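Saframycin Mx1 synthetase B (Legionella pneumophila subsp. pneumophila, PDB 3KXW) belongs to the ANL superfamily of AMP-binding enzymes, pairing a large N-terminal part with a smaller C-terminal domain. Local coordinates at residues 472-477 / 489-494; 502-507 / 535-540; 520-525 / 540-545. One frame throughout, in Å; residues are numbered along the deposited sequence.

Interaction 1: 472-477 / 489-494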
loop_
_atom_site.group_PDB
_atom_site.type_symbol
_atom_site.label_atom_id
_atom_site.label_comp_id
_atom_site.label_asym_id
_atom_site.label_seq_id
_atom_site.Cartn_x
_atom_site.Cartn_y
_atom_site.Cartn_z
ATOM N N ASP A 472 -5.844 -11.495 -16.080
ATOM C CA ASP A 472 -4.600 -11.879 -15.433
ATOM C C ASP A 472 -4.826 -12.652 -14.141
ATOM O O ASP A 472 -4.040 -13.531 -13.797
ATOM C CB ASP A 472 -3.684 -10.673 -15.219
ATOM C CG ASP A 472 -3.120 -10.131 -16.521
ATOM O OD1 ASP A 472 -3.169 -10.837 -17.552
ATOM O OD2 ASP A 472 -2.600 -8.998 -16.515
ATOM N N ILE A 473 -5.904 -12.326 -13.433
ATOM C CA ILE A 473 -6.289 -13.047 -12.218
ATOM C C ILE A 473 -6.710 -14.464 -12.595
ATOM O O ILE A 473 -6.350 -15.420 -11.923
ATOM C CB ILE A 473 -7.445 -12.353 -11.497
ATOM C CG1 ILE A 473 -6.998 -11.026 -10.875
ATOM C CG2 ILE A 473 -8.045 -13.262 -10.432
ATOM C CD1 ILE A 473 -8.168 -10.172 -10.389
ATOM N N GLU A 474 -7.460 -14.599 -13.680
ATOM C CA GLU A 474 -7.877 -15.919 -14.145
ATOM C C GLU A 474 -6.656 -16.772 -14.492
ATOM O O GLU A 474 -6.602 -17.962 -14.160
ATOM C CB GLU A 474 -8.850 -15.779 -15.331
ATOM C CG GLU A 474 -10.160 -15.125 -14.914
ATOM C CD GLU A 474 -11.002 -14.613 -16.087
ATOM O OE1 GLU A 474 -10.583 -14.797 -17.248
ATOM O OE2 GLU A 474 -12.076 -14.036 -15.836
ATOM N N PHE A 475 -5.672 -16.154 -15.137
ATOM C CA PHE A 475 -4.417 -16.830 -15.473
ATOM C C PHE A 475 -3.715 -17.360 -14.229
ATOM O O PHE A 475 -3.253 -18.514 -14.208
ATOM C CB PHE A 475 -3.466 -15.900 -16.225
ATOM C CG PHE A 475 -2.168 -16.558 -16.619
ATOM C CD1 PHE A 475 -2.038 -17.167 -17.851
ATOM C CD2 PHE A 475 -1.084 -16.567 -15.746
ATOM C CE1 PHE A 475 -0.844 -17.780 -18.220
ATOM C CE2 PHE A 475 0.111 -17.185 -16.104
ATOM C CZ PHE A 475 0.224 -17.792 -17.351
ATOM N N SER A 476 -3.611 -16.505 -13.209
ATOM C CA SER A 476 -2.995 -16.876 -11.945
ATOM C C SER A 476 -3.655 -18.117 -11.341
ATOM O O SER A 476 -2.968 -19.063 -10.949
ATOM C CB SER A 476 -3.028 -15.699 -10.949
ATOM O OG SER A 476 -2.059 -14.711 -11.297
ATOM N N LEU A 477 -4.984 -18.112 -11.286
ATOM C CA LEU A 477 -5.735 -19.232 -10.714
ATOM C C LEU A 477 -5.453 -20.508 -11.495
ATOM O O LEU A 477 -5.204 -21.580 -10.918
ATOM C CB LEU A 477 -7.247 -18.925 -10.730
ATOM C CG LEU A 477 -7.689 -17.843 -9.743
ATOM C CD1 LEU A 477 -9.051 -17.231 -10.094
ATOM C CD2 LEU A 477 -7.735 -18.440 -8.354
ATOM N N CYS A 489 -12.707 -20.761 -14.251
ATOM C CA CYS A 489 -12.869 -19.656 -13.321
ATOM C C CYS A 489 -13.090 -18.334 -14.066
ATOM O O CYS A 489 -12.828 -18.219 -15.263
ATOM C CB CYS A 489 -11.642 -19.533 -12.405
ATOM S SG CYS A 489 -10.148 -18.843 -13.203
ATOM N N ALA A 490 -13.549 -17.337 -13.334
ATOM C CA ALA A 490 -13.774 -16.027 -13.906
ATOM C C ALA A 490 -13.606 -15.009 -12.788
ATOM O O ALA A 490 -13.920 -15.297 -11.643
ATOM C CB ALA A 490 -15.162 -15.942 -14.510
ATOM N N ALA A 491 -13.058 -13.845 -13.127
ATOM C CA ALA A 491 -12.883 -12.759 -12.164
ATOM C C ALA A 491 -13.456 -11.488 -12.763
ATOM O O ALA A 491 -13.307 -11.246 -13.942
ATOM C CB ALA A 491 -11.413 -12.564 -11.853
ATOM N N PHE A 492 -14.093 -10.672 -11.938
ATOM C CA PHE A 492 -14.688 -9.445 -12.425
ATOM C C PHE A 492 -15.037 -8.580 -11.248
ATOM O O PHE A 492 -15.123 -9.061 -10.119
ATOM C CB PHE A 492 -15.936 -9.730 -13.264
ATOM C CG PHE A 492 -16.915 -10.658 -12.613
ATOM C CD1 PHE A 492 -17.979 -10.165 -11.868
ATOM C CD2 PHE A 492 -16.768 -12.026 -12.723
ATOM C CE1 PHE A 492 -18.883 -11.022 -11.256
ATOM C CE2 PHE A 492 -17.672 -12.890 -12.108
ATOM C CZ PHE A 492 -18.732 -12.385 -11.384
ATOM N N VAL A 493 -15.289 -7.308 -11.521
ATOM C CA VAL A 493 -15.690 -6.383 -10.470
ATOM C C VAL A 493 -17.148 -6.007 -10.602
ATOM O O VAL A 493 -17.628 -5.684 -11.697
ATOM C CB VAL A 493 -14.850 -5.096 -10.515
ATOM C CG1 VAL A 493 -15.305 -4.123 -9.412
ATOM C CG2 VAL A 493 -13.399 -5.435 -10.344
ATOM N N ILE A 494 -17.843 -6.051 -9.471
ATOM C CA ILE A 494 -19.258 -5.725 -9.377
ATOM C C ILE A 494 -19.388 -4.420 -8.628
ATOM O O ILE A 494 -18.717 -4.236 -7.616
ATOM C CB ILE A 494 -19.986 -6.816 -8.568
ATOM C CG1 ILE A 494 -19.925 -8.129 -9.337
ATOM C CG2 ILE A 494 -21.422 -6.432 -8.268
ATOM C CD1 ILE A 494 -20.231 -7.951 -10.795
#

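Interaction 2: 502-507 / 535-540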
loop_
_atom_site.group_PDB
_atom_site.type_symbol
_atom_site.label_atom_id
_atom_site.label_comp_id
_atom_site.label_asym_id
_atom_site.label_seq_id
_atom_site.Cartn_x
_atom_site.Cartn_y
_atom_site.Cartn_z
ATOM N N LEU A 502 -14.271 -6.840 -6.018
ATOM C CA LEU A 502 -13.610 -7.799 -6.876
ATOM C C LEU A 502 -14.175 -9.171 -6.560
ATOM O O LEU A 502 -14.177 -9.602 -5.402
ATOM C CB LEU A 502 -12.113 -7.774 -6.624
ATOM C CG LEU A 502 -11.287 -8.842 -7.317
ATOM C CD1 LEU A 502 -11.578 -8.891 -8.839
ATOM C CD2 LEU A 502 -9.786 -8.639 -7.022
ATOM N N THR A 503 -14.635 -9.867 -7.586
ATOM C CA THR A 503 -15.372 -11.118 -7.384
ATOM C C THR A 503 -14.719 -12.222 -8.176
ATOM O O THR A 503 -14.426 -12.035 -9.334
ATOM C CB THR A 503 -16.814 -10.951 -7.859
ATOM O OG1 THR A 503 -17.395 -9.823 -7.184
ATOM C CG2 THR A 503 -17.656 -12.206 -7.571
ATOM N N VAL A 504 -14.492 -13.375 -7.554
ATOM C CA VAL A 504 -13.890 -14.495 -8.257
ATOM C C VAL A 504 -14.872 -15.648 -8.199
ATOM O O VAL A 504 -15.368 -15.967 -7.132
ATOM C CB VAL A 504 -12.561 -14.925 -7.610
ATOM C CG1 VAL A 504 -12.086 -16.262 -8.197
ATOM C CG2 VAL A 504 -11.493 -13.817 -7.762
HETATM N N MSE A 505 -15.173 -16.257 -9.338
HETATM C CA MSE A 505 -16.051 -17.435 -9.342
HETATM C C MSE A 505 -15.292 -18.638 -9.895
HETATM O O MSE A 505 -14.650 -18.530 -10.937
HETATM C CB MSE A 505 -17.294 -17.180 -10.202
HETATM C CG MSE A 505 -18.339 -18.278 -10.125
HETATM SE SE MSE A 505 -19.938 -17.766 -11.168
HETATM C CE MSE A 505 -20.587 -16.324 -9.995
ATOM N N CYS A 506 -15.381 -19.783 -9.216
ATOM C CA CYS A 506 -14.640 -20.975 -9.633
ATOM C C CYS A 506 -15.550 -22.174 -9.671
ATOM O O CYS A 506 -16.315 -22.385 -8.743
ATOM C CB CYS A 506 -13.521 -21.310 -8.625
ATOM S SG CYS A 506 -12.338 -20.009 -8.376
ATOM N N GLU A 507 -15.467 -22.968 -10.733
ATOM C CA GLU A 507 -16.051 -24.309 -10.698
ATOM C C GLU A 507 -15.166 -25.160 -9.787
ATOM O O GLU A 507 -13.944 -24.983 -9.776
ATOM C CB GLU A 507 -16.039 -24.925 -12.087
ATOM C CG GLU A 507 -16.845 -24.167 -13.120
ATOM C CD GLU A 507 -16.762 -24.840 -14.501
ATOM O OE1 GLU A 507 -15.765 -25.549 -14.764
ATOM O OE2 GLU A 507 -17.699 -24.652 -15.299
ATOM N N LEU A 535 -4.053 -7.100 -5.351
ATOM C CA LEU A 535 -5.465 -6.780 -5.259
ATOM C C LEU A 535 -6.115 -7.641 -4.178
ATOM O O LEU A 535 -5.601 -8.710 -3.855
ATOM C CB LEU A 535 -6.177 -7.038 -6.595
ATOM C CG LEU A 535 -5.748 -6.156 -7.782
ATOM C CD1 LEU A 535 -6.253 -6.756 -9.073
ATOM C CD2 LEU A 535 -6.268 -4.727 -7.604
ATOM N N GLU A 536 -7.226 -7.168 -3.624
ATOM C CA GLU A 536 -7.954 -7.926 -2.601
ATOM C C GLU A 536 -9.297 -8.450 -3.093
ATOM O O GLU A 536 -10.186 -7.663 -3.404
ATOM C CB GLU A 536 -8.198 -7.068 -1.359
ATOM C CG GLU A 536 -6.940 -6.471 -0.766
ATOM C CD GLU A 536 -6.709 -5.075 -1.275
ATOM O OE1 GLU A 536 -6.905 -4.845 -2.480
ATOM O OE2 GLU A 536 -6.356 -4.185 -0.478
ATOM N N VAL A 537 -9.460 -9.775 -3.131
ATOM C CA VAL A 537 -10.766 -10.373 -3.478
ATOM C C VAL A 537 -11.816 -10.152 -2.391
ATOM O O VAL A 537 -11.573 -10.439 -1.218
ATOM C CB VAL A 537 -10.654 -11.885 -3.720
ATOM C CG1 VAL A 537 -12.033 -12.452 -4.086
ATOM C CG2 VAL A 537 -9.641 -12.170 -4.831
ATOM N N HIS A 538 -12.997 -9.661 -2.772
ATOM C CA HIS A 538 -14.033 -9.352 -1.795
ATOM C C HIS A 538 -15.069 -10.451 -1.687
ATOM O O HIS A 538 -15.648 -10.686 -0.609
ATOM C CB HIS A 538 -14.706 -8.024 -2.122
ATOM C CG HIS A 538 -13.739 -6.883 -2.239
ATOM N ND1 HIS A 538 -13.070 -6.359 -1.151
ATOM C CD2 HIS A 538 -13.301 -6.191 -3.322
ATOM C CE1 HIS A 538 -12.273 -5.382 -1.559
ATOM N NE2 HIS A 538 -12.397 -5.259 -2.871
ATOM N N THR A 539 -15.277 -11.139 -2.805
ATOM C CA THR A 539 -16.308 -12.143 -2.894
ATOM C C THR A 539 -15.786 -13.321 -3.700
ATOM O O THR A 539 -15.191 -13.145 -4.762
ATOM C CB THR A 539 -17.571 -11.581 -3.614
ATOM O OG1 THR A 539 -18.053 -10.415 -2.927
ATOM C CG2 THR A 539 -18.663 -12.625 -3.674
ATOM N N ILE A 540 -16.007 -14.530 -3.199
ATOM C CA ILE A 540 -15.667 -15.726 -3.971
ATOM C C ILE A 540 -16.876 -16.626 -4.053
ATOM O O ILE A 540 -17.502 -16.904 -3.032
ATOM C CB ILE A 540 -14.505 -16.532 -3.322
ATOM C CG1 ILE A 540 -13.278 -15.634 -3.175
ATOM C CG2 ILE A 540 -14.179 -17.784 -4.160
ATOM C CD1 ILE A 540 -12.148 -16.286 -2.429
HETATM O O HOH W 1 -19.404 -9.438 -5.199
#

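Interaction 3: 520-525 / 540-545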
loop_
_atom_site.group_PDB
_atom_site.type_symbol
_atom_site.label_atom_id
_atom_site.label_comp_id
_atom_site.label_asym_id
_atom_site.label_seq_id
_atom_site.Cartn_x
_atom_site.Cartn_y
_atom_site.Cartn_z
ATOM N N ASN A 520 -10.236 -23.222 3.444
ATOM C CA ASN A 520 -8.851 -23.252 2.992
ATOM C C ASN A 520 -8.749 -22.738 1.566
ATOM O O ASN A 520 -7.880 -21.934 1.242
ATOM C CB ASN A 520 -8.310 -24.699 3.043
ATOM C CG ASN A 520 -7.997 -25.168 4.456
ATOM O OD1 ASN A 520 -7.717 -24.354 5.344
ATOM N ND2 ASN A 520 -8.029 -26.499 4.676
ATOM N N LEU A 521 -9.660 -23.196 0.714
ATOM C CA LEU A 521 -9.658 -22.770 -0.687
ATOM C C LEU A 521 -9.858 -21.259 -0.820
ATOM O O LEU A 521 -9.124 -20.610 -1.562
ATOM C CB LEU A 521 -10.734 -23.511 -1.491
ATOM C CG LEU A 521 -10.933 -23.061 -2.943
ATOM C CD1 LEU A 521 -9.597 -23.077 -3.723
ATOM C CD2 LEU A 521 -11.965 -23.945 -3.622
ATOM N N PHE A 522 -10.851 -20.722 -0.109
ATOM C CA PHE A 522 -11.127 -19.278 -0.103
ATOM C C PHE A 522 -9.886 -18.491 0.319
ATOM O O PHE A 522 -9.532 -17.493 -0.299
ATOM C CB PHE A 522 -12.278 -18.909 0.850
ATOM C CG PHE A 522 -13.628 -19.426 0.422
ATOM C CD1 PHE A 522 -14.036 -19.342 -0.900
ATOM C CD2 PHE A 522 -14.494 -19.979 1.363
ATOM C CE1 PHE A 522 -15.282 -19.831 -1.278
ATOM C CE2 PHE A 522 -15.734 -20.466 0.999
ATOM C CZ PHE A 522 -16.125 -20.406 -0.319
ATOM N N ASN A 523 -9.236 -18.941 1.385
ATOM C CA ASN A 523 -8.007 -18.293 1.842
ATOM C C ASN A 523 -6.862 -18.367 0.832
ATOM O O ASN A 523 -6.121 -17.402 0.657
ATOM C CB ASN A 523 -7.591 -18.841 3.213
ATOM C CG ASN A 523 -8.647 -18.593 4.273
ATOM O OD1 ASN A 523 -9.387 -17.619 4.195
ATOM N ND2 ASN A 523 -8.731 -19.479 5.266
ATOM N N GLU A 524 -6.733 -19.506 0.153
ATOM C CA GLU A 524 -5.687 -19.681 -0.853
ATOM C C GLU A 524 -5.934 -18.768 -2.027
ATOM O O GLU A 524 -5.000 -18.202 -2.604
ATOM C CB GLU A 524 -5.635 -21.139 -1.337
ATOM C CG GLU A 524 -4.984 -22.059 -0.329
ATOM C CD GLU A 524 -5.268 -23.533 -0.577
ATOM O OE1 GLU A 524 -6.177 -23.855 -1.378
ATOM O OE2 GLU A 524 -4.593 -24.375 0.056
ATOM N N ILE A 525 -7.201 -18.626 -2.396
ATOM C CA ILE A 525 -7.525 -17.738 -3.486
ATOM C C ILE A 525 -7.184 -16.297 -3.094
ATOM O O ILE A 525 -6.517 -15.588 -3.840
ATOM C CB ILE A 525 -8.988 -17.861 -3.881
ATOM C CG1 ILE A 525 -9.211 -19.228 -4.540
ATOM C CG2 ILE A 525 -9.342 -16.741 -4.842
ATOM C CD1 ILE A 525 -10.712 -19.620 -4.698
ATOM N N ILE A 540 -16.007 -14.530 -3.199
ATOM C CA ILE A 540 -15.667 -15.726 -3.971
ATOM C C ILE A 540 -16.876 -16.626 -4.053
ATOM O O ILE A 540 -17.502 -16.904 -3.032
ATOM C CB ILE A 540 -14.505 -16.532 -3.322
ATOM C CG1 ILE A 540 -13.278 -15.634 -3.175
ATOM C CG2 ILE A 540 -14.179 -17.784 -4.160
ATOM C CD1 ILE A 540 -12.148 -16.286 -2.429
ATOM N N VAL A 541 -17.186 -17.099 -5.260
ATOM C CA VAL A 541 -18.332 -17.988 -5.449
ATOM C C VAL A 541 -17.883 -19.312 -6.060
ATOM O O VAL A 541 -17.160 -19.320 -7.058
ATOM C CB VAL A 541 -19.403 -17.365 -6.396
ATOM C CG1 VAL A 541 -20.640 -18.230 -6.406
ATOM C CG2 VAL A 541 -19.769 -15.951 -5.945
ATOM N N LEU A 542 -18.337 -20.417 -5.468
ATOM C CA LEU A 542 -17.981 -21.751 -5.925
ATOM C C LEU A 542 -19.230 -22.349 -6.564
ATOM O O LEU A 542 -20.316 -22.226 -6.013
ATOM C CB LEU A 542 -17.507 -22.635 -4.746
ATOM C CG LEU A 542 -16.291 -22.140 -3.934
ATOM C CD1 LEU A 542 -15.843 -23.157 -2.861
ATOM C CD2 LEU A 542 -15.087 -21.753 -4.823
ATOM N N ILE A 543 -19.062 -22.974 -7.721
ATOM C CA ILE A 543 -20.154 -23.631 -8.423
ATOM C C ILE A 543 -19.669 -24.989 -8.944
ATOM O O ILE A 543 -18.470 -25.234 -8.986
ATOM C CB ILE A 543 -20.648 -22.753 -9.585
ATOM C CG1 ILE A 543 -19.553 -22.588 -10.644
ATOM C CG2 ILE A 543 -21.118 -21.379 -9.050
ATOM C CD1 ILE A 543 -20.078 -21.986 -11.924
ATOM N N PRO A 544 -20.601 -25.869 -9.353
ATOM C CA PRO A 544 -20.223 -27.209 -9.826
ATOM C C PRO A 544 -19.473 -27.196 -11.154
ATOM O O PRO A 544 -19.558 -26.245 -11.928
ATOM C CB PRO A 544 -21.585 -27.922 -10.009
ATOM C CG PRO A 544 -22.558 -27.137 -9.192
ATOM C CD PRO A 544 -22.067 -25.706 -9.313
ATOM N N LEU A 545 -18.735 -28.271 -11.401
ATOM C CA LEU A 545 -18.070 -28.494 -12.676
ATOM C C LEU A 545 -19.032 -28.365 -13.845
ATOM O O LEU A 545 -20.203 -28.717 -13.736
ATOM C CB LEU A 545 -17.458 -29.895 -12.717
ATOM C CG LEU A 545 -15.981 -30.092 -12.425
ATOM C CD1 LEU A 545 -15.531 -31.428 -13.042
ATOM C CD2 LEU A 545 -15.125 -28.938 -12.965
#

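Interaction 1: 472-477 / 489-494
E474 reaches from the helix to the backbone of the strand at A491. Its OE2 accepts the N-H of A491 at 2.9 Å, with an N-H...O angle of 162°. The lone pair used is the anti one, turned away from OE1. The side chain is extended beyond CG, and its CG lies 3.6 Å from A491 N. Nearer the root of the side chain, C489 SG lies 3.9 Å from E474 CB. L477 meets the same sulfur with CD1 at 3.7 Å. With chi1 of 74°, C489 SG stands between its own backbone N and carbonyl carbon, and points at the helix. I473 CG2 packs on A491 CB at 3.7 Å. All the touching residues are buried. A second partner holds the carboxylate: R558 makes a salt bridge to E474 OE2, so two donors grip one oxygen. This probably favours the charged form of E474. Segment 472-477, on helix 469-479, runs roughly antiparallel to segment 489-494 (148°), on outermost strand 486-496 of the sheet. A490 and F492 bond through their backbones to strand 499-508, while E474 takes the N-H of A491 between them. Helix 515-533 covers I473 and L477, and helix 554-567 touches A490 and F492.

Interaction 2: 502-507 / 535-540
L502 lays its side chain over the chain at L535-H538. CG is anti to the backbone N (chi1 173°). L502 CD2 packs against L535 CB at 4.0 Å, and L502 CB lies 3.8 Å from H538 CD2. The imidazole turns its edge at CD2 to the backbone N of L502, which lies in the ring plane. One face of the ring carries E536 O, offset toward the rim. The carbonyl of L502 is gripped twice. Its O accepts H538 N at 2.9 Å and T539 N at 3.2 Å. H538 has a helical psi of -30°, which lets two successive N-H groups reach one oxygen. From T539 on, the pairing is regular and parallel. V504 N donates to T539 O at 2.9 Å, with an N-H...O angle of 164°. T503 and T539 lie side by side, pointing the same way. A water joins their hydroxyls: it is 2.9 Å from T503 OG1 and donates to T539 OG1 at 2.8 Å. Each hydroxyl has a further partner, K501 O for T503 and Q577 OE1 for T539. On the other face, V504 and V537 cross at about a right angle, with CG2 on CG2 at 3.8 Å. That face is covered by helices 469-479 and 515-533. Two neighbouring parallel strands, joined through helix 515-533, make this a beta-alpha-beta crossover in the C-terminal domain, pairing strand 499-508 with strand 539-544.

Interaction 3: 520-525 / 540-545
L521 meets L542 tip to tip, with CD2 on CD2 at 4.0 Å. F522 comes next and carries much of the contact. Its CG lies beside the backbone N and anti to the carbonyl carbon (chi1 -67°). From there the ring lies across I540 and L542, meeting them with CD1, CE1 and CZ. The ring edge at CD1 touches I540 CG2 at 3.6 Å, close to the ring plane. F522 and I540 slide past each other in opposite directions. L542 approaches the same ring obliquely: its CG is 3.7 Å from F522 CE1, and its CD1 is 3.8 Å from F522 CZ. The backbone of F522 takes part too, since I540 CD1 rests 3.6 Å from F522 O. One turn beyond L521, I525 reaches I540 tip to tip. I525 CG2 lies 3.7 Å from I540 CD1, and I525 CD1 comes within 4.0 Å of I540 CG2. I540 CD1 thus touches both the F522 carbonyl oxygen and the I525 side chain. The side-chain contacts are all apolar, and the five touching residues are all buried. V541, between the two strand residues, points away from the helix, as strand alternation requires. The F522 ring also stacks with W576 of strand 574-577, and I525 touches C506 of strand 499-508. The axes of segments 520-525 and 540-544 come within 10.0 Å, with 130° between their N-to-C directions. This is helix-on-sheet packing inside a beta-alpha-beta unit: the connecting helix 515-533 lies against strand 539-544, the strand it leads into.

All three contacts lie in the C-terminal domain and reach one mixed four-stranded sheet, ordered 486-496, 499-508, 539-544, 574-577. Interaction 1 places helix 469-479 on the first strand. Interaction 2 pairs the second and third strands, and interaction 3 sets helix 515-533 on the third. Centres of interactions 1 and 2 are about 7 Å apart, of 2 and 3 about 8 Å, and of 1 and 3 about 12 Å. Along the chain, interaction 1 closes before the others open, whereas 2 and 3 alternate and share I540. L477 also touches V504 and I525, so L477 links the packing of all three. Both helices pack on the same sheet, and strand 499-508 pairs with both 486-496 and 539-544.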